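Local coordinates for flavodoxin (Lactobacillus reuteri, PDB 5VEG), which binds flavin mononucleotide and probably serves as a low-potential electron donor to redox enzymes, in association with a bacterial microcompartment that uses 1,2-propanediol, at residues E46-V51 with V82-T87. Sequence-based numbering, arbitrary orientation.
With FMN (flavin mononucleotide), chain D.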
loop_
_atom_site.group_PDB
_atom_site.type_symbol
_atom_site.label_atom_id
_atom_site.label_comp_id
_atom_site.label_asym_id
_atom_site.label_seq_id
_atom_site.Cartn_x
_atom_site.Cartn_y
_atom_site.Cartn_z
ATOM N N GLU A 46 9.394 -4.139 5.091
ATOM C CA GLU A 46 8.933 -4.567 6.409
ATOM C C GLU A 46 7.450 -4.264 6.598
ATOM O O GLU A 46 6.689 -5.122 7.066
ATOM C CB GLU A 46 9.777 -3.884 7.496
ATOM C CG GLU A 46 9.667 -4.481 8.874
ATOM C CD GLU A 46 10.687 -3.872 9.848
ATOM O OE1 GLU A 46 11.610 -3.154 9.391
ATOM O OE2 GLU A 46 10.571 -4.115 11.068
ATOM N N VAL A 47 7.013 -3.057 6.221
ATOM C CA VAL A 47 5.594 -2.703 6.345
ATOM C C VAL A 47 4.739 -3.643 5.503
ATOM O O VAL A 47 3.720 -4.169 5.965
ATOM C CB VAL A 47 5.364 -1.237 5.944
ATOM C CG1 VAL A 47 3.841 -0.923 5.830
ATOM C CG2 VAL A 47 6.077 -0.273 6.935
ATOM N N ALA A 48 5.141 -3.856 4.248
ATOM C CA ALA A 48 4.416 -4.792 3.390
ATOM C C ALA A 48 4.374 -6.195 4.004
ATOM O O ALA A 48 3.330 -6.857 3.985
ATOM C CB ALA A 48 5.059 -4.813 2.000
ATOM N N ASN A 49 5.499 -6.657 4.564
ATOM C CA ASN A 49 5.531 -7.970 5.214
ATOM C C ASN A 49 4.508 -8.063 6.338
ATOM O O ASN A 49 3.815 -9.077 6.478
ATOM C CB ASN A 49 6.928 -8.257 5.778
ATOM C CG ASN A 49 7.980 -8.529 4.709
ATOM O OD1 ASN A 49 7.680 -8.700 3.522
ATOM N ND2 ASN A 49 9.236 -8.574 5.140
ATOM N N ILE A 50 4.419 -7.024 7.174
ATOM C CA ILE A 50 3.455 -7.043 8.269
ATOM C C ILE A 50 2.034 -7.098 7.729
ATOM O O ILE A 50 1.179 -7.801 8.275
ATOM C CB ILE A 50 3.666 -5.824 9.186
ATOM C CG1 ILE A 50 5.050 -5.907 9.851
ATOM C CG2 ILE A 50 2.546 -5.727 10.218
ATOM C CD1 ILE A 50 5.565 -4.569 10.447
ATOM N N VAL A 51 1.757 -6.358 6.653
ATOM C CA VAL A 51 0.409 -6.363 6.090
ATOM C C VAL A 51 0.096 -7.722 5.466
ATOM O O VAL A 51 -1.003 -8.261 5.641
ATOM C CB VAL A 51 0.250 -5.210 5.077
ATOM C CG1 VAL A 51 -1.111 -5.292 4.391
ATOM C CG2 VAL A 51 0.433 -3.822 5.780
ATOM N N VAL A 82 -2.924 -3.234 -2.240
ATOM C CA VAL A 82 -2.164 -2.495 -1.234
ATOM C C VAL A 82 -0.857 -2.029 -1.857
ATOM O O VAL A 82 -0.155 -2.822 -2.493
ATOM C CB VAL A 82 -1.885 -3.343 0.025
ATOM C CG1 VAL A 82 -1.008 -2.558 1.038
ATOM C CG2 VAL A 82 -3.190 -3.772 0.673
ATOM N N VAL A 83 -0.526 -0.744 -1.659
ATOM C CA VAL A 83 0.795 -0.195 -1.978
ATOM C C VAL A 83 1.458 0.298 -0.692
ATOM O O VAL A 83 0.863 1.067 0.075
ATOM C CB VAL A 83 0.709 0.948 -3.007
ATOM C CG1 VAL A 83 2.089 1.510 -3.291
ATOM C CG2 VAL A 83 0.051 0.462 -4.330
ATOM N N CYS A 84 2.695 -0.134 -0.466
ATOM C CA CYS A 84 3.510 0.330 0.649
ATOM C C CYS A 84 4.770 0.949 0.059
ATOM O O CYS A 84 5.607 0.232 -0.486
ATOM C CB CYS A 84 3.857 -0.814 1.606
ATOM S SG CYS A 84 2.438 -1.704 2.328
ATOM N N ALA A 85 4.926 2.271 0.162
ATOM C CA ALA A 85 6.020 2.916 -0.553
ATOM C C ALA A 85 6.552 4.117 0.213
ATOM O O ALA A 85 5.802 4.825 0.892
ATOM C CB ALA A 85 5.595 3.372 -1.950
ATOM N N TYR A 86 7.852 4.367 0.043
ATOM C CA TYR A 86 8.527 5.451 0.746
ATOM C C TYR A 86 8.313 6.780 0.027
ATOM O O TYR A 86 7.795 6.844 -1.093
ATOM C CB TYR A 86 10.030 5.168 0.861
ATOM C CG TYR A 86 10.740 5.093 -0.483
ATOM C CD1 TYR A 86 11.189 6.246 -1.128
ATOM C CD2 TYR A 86 10.956 3.862 -1.110
ATOM C CE1 TYR A 86 11.845 6.174 -2.375
ATOM C CE2 TYR A 86 11.600 3.780 -2.349
ATOM C CZ TYR A 86 12.039 4.935 -2.973
ATOM O OH TYR A 86 12.672 4.855 -4.200
ATOM N N THR A 87 8.744 7.847 0.696
ATOM C CA THR A 87 8.831 9.192 0.155
ATOM C C THR A 87 10.289 9.643 0.240
ATOM O O THR A 87 10.981 9.349 1.222
ATOM C CB THR A 87 7.926 10.156 0.938
ATOM O OG1 THR A 87 6.565 9.683 0.917
ATOM C CG2 THR A 87 7.990 11.544 0.339
HETATM N N1 FMN D . 10.463 10.683 4.290
HETATM C C2 FMN D . 9.282 11.385 4.155
HETATM O O2 FMN D . 8.279 11.000 4.749
HETATM N N3 FMN D . 9.229 12.519 3.373
HETATM C C4 FMN D . 10.356 12.967 2.715
HETATM O O4 FMN D . 10.276 13.975 2.021
HETATM C C4A FMN D . 11.559 12.272 2.846
HETATM N N5 FMN D . 12.704 12.698 2.196
HETATM C C5A FMN D . 13.878 11.970 2.350
HETATM C C6 FMN D . 15.055 12.376 1.712
HETATM C C7 FMN D . 16.235 11.641 1.872
HETATM C C7M FMN D . 17.505 12.072 1.190
HETATM C C8 FMN D . 16.247 10.508 2.678
HETATM C C8M FMN D . 17.519 9.724 2.852
HETATM C C9 FMN D . 15.082 10.100 3.322
HETATM C C9A FMN D . 13.905 10.826 3.144
HETATM N N10 FMN D . 12.760 10.400 3.778
HETATM C C10 FMN D . 11.598 11.126 3.641
HETATM C "C1'" FMN D . 12.821 9.203 4.681
HETATM C "C2'" FMN D . 12.466 7.843 4.096
HETATM O "O2'" FMN D . 11.181 7.918 3.535
HETATM C "C3'" FMN D . 12.419 6.919 5.301
HETATM O "O3'" FMN D . 13.708 6.717 5.847
HETATM C "C4'" FMN D . 11.809 5.570 4.979
HETATM O "O4'" FMN D . 11.719 4.835 6.174
HETATM C "C5'" FMN D . 12.696 4.796 4.019
HETATM O "O5'" FMN D . 11.964 3.652 3.633
HETATM P P FMN D . 12.707 2.383 2.974
HETATM O O1P FMN D . 13.633 1.793 4.014
HETATM O O2P FMN D . 11.621 1.380 2.625
HETATM O O3P FMN D . 13.517 2.810 1.788
#
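Cys84 SG packs against one turn of helix 43-56 and meets two of its residues. It lies 3.8 Å from the backbone carbon CA of Ala48. Val47 brings one methyl to the same sulfur, with CG1 3.9 Å from SG. The torsion of Val47 places CG1 anti to the backbone N (chi1 170°), and this is the branch that reaches the sulfur. Ala48 adds its methyl, CB, at 4.1 Å from Cys84 SG. One turn further along the helix, Val51 CG1 meets Val82 CG1, methyl to methyl, at 4.3 Å.

No hydrogen bond crosses between residues 46-51 and 82-87. The helix and the strand run nearly antiparallel, at 152°, with their axes 8.3 Å apart. This is a helix packed on the middle strand of the parallel flavodoxin sheet. Val82 and Cys84 face the helix, whereas Val83 points to the other side of the sheet and packs on Phe135 and Phe139 of helix 130-141. Strand 31-38 holds Val82 and Cys84 in place by backbone hydrogen bonds, and its Val35 also touches Ala48 and Val82. Leu165 of helix 159-176 packs against Val47 and Val51.

Beyond the strand, the chain reaches the flavin. FMN O2' donates a hydrogen bond of 2.7 Å to the carbonyl oxygen Thr87 O. Thr87 CG2 lies over the face of the pyrimidine part of the flavin, 3.4 Å from FMN N3. Thr87 OG1 is hydrogen-bonded to Thr131 N, and Tyr86 OH to Glu96 OE2.

The helix-strand interface is therefore buried and apolar, held by methyl and sulfur packing. Polar contact with the cofactor comes from the loop after the strand, through Thr87 O.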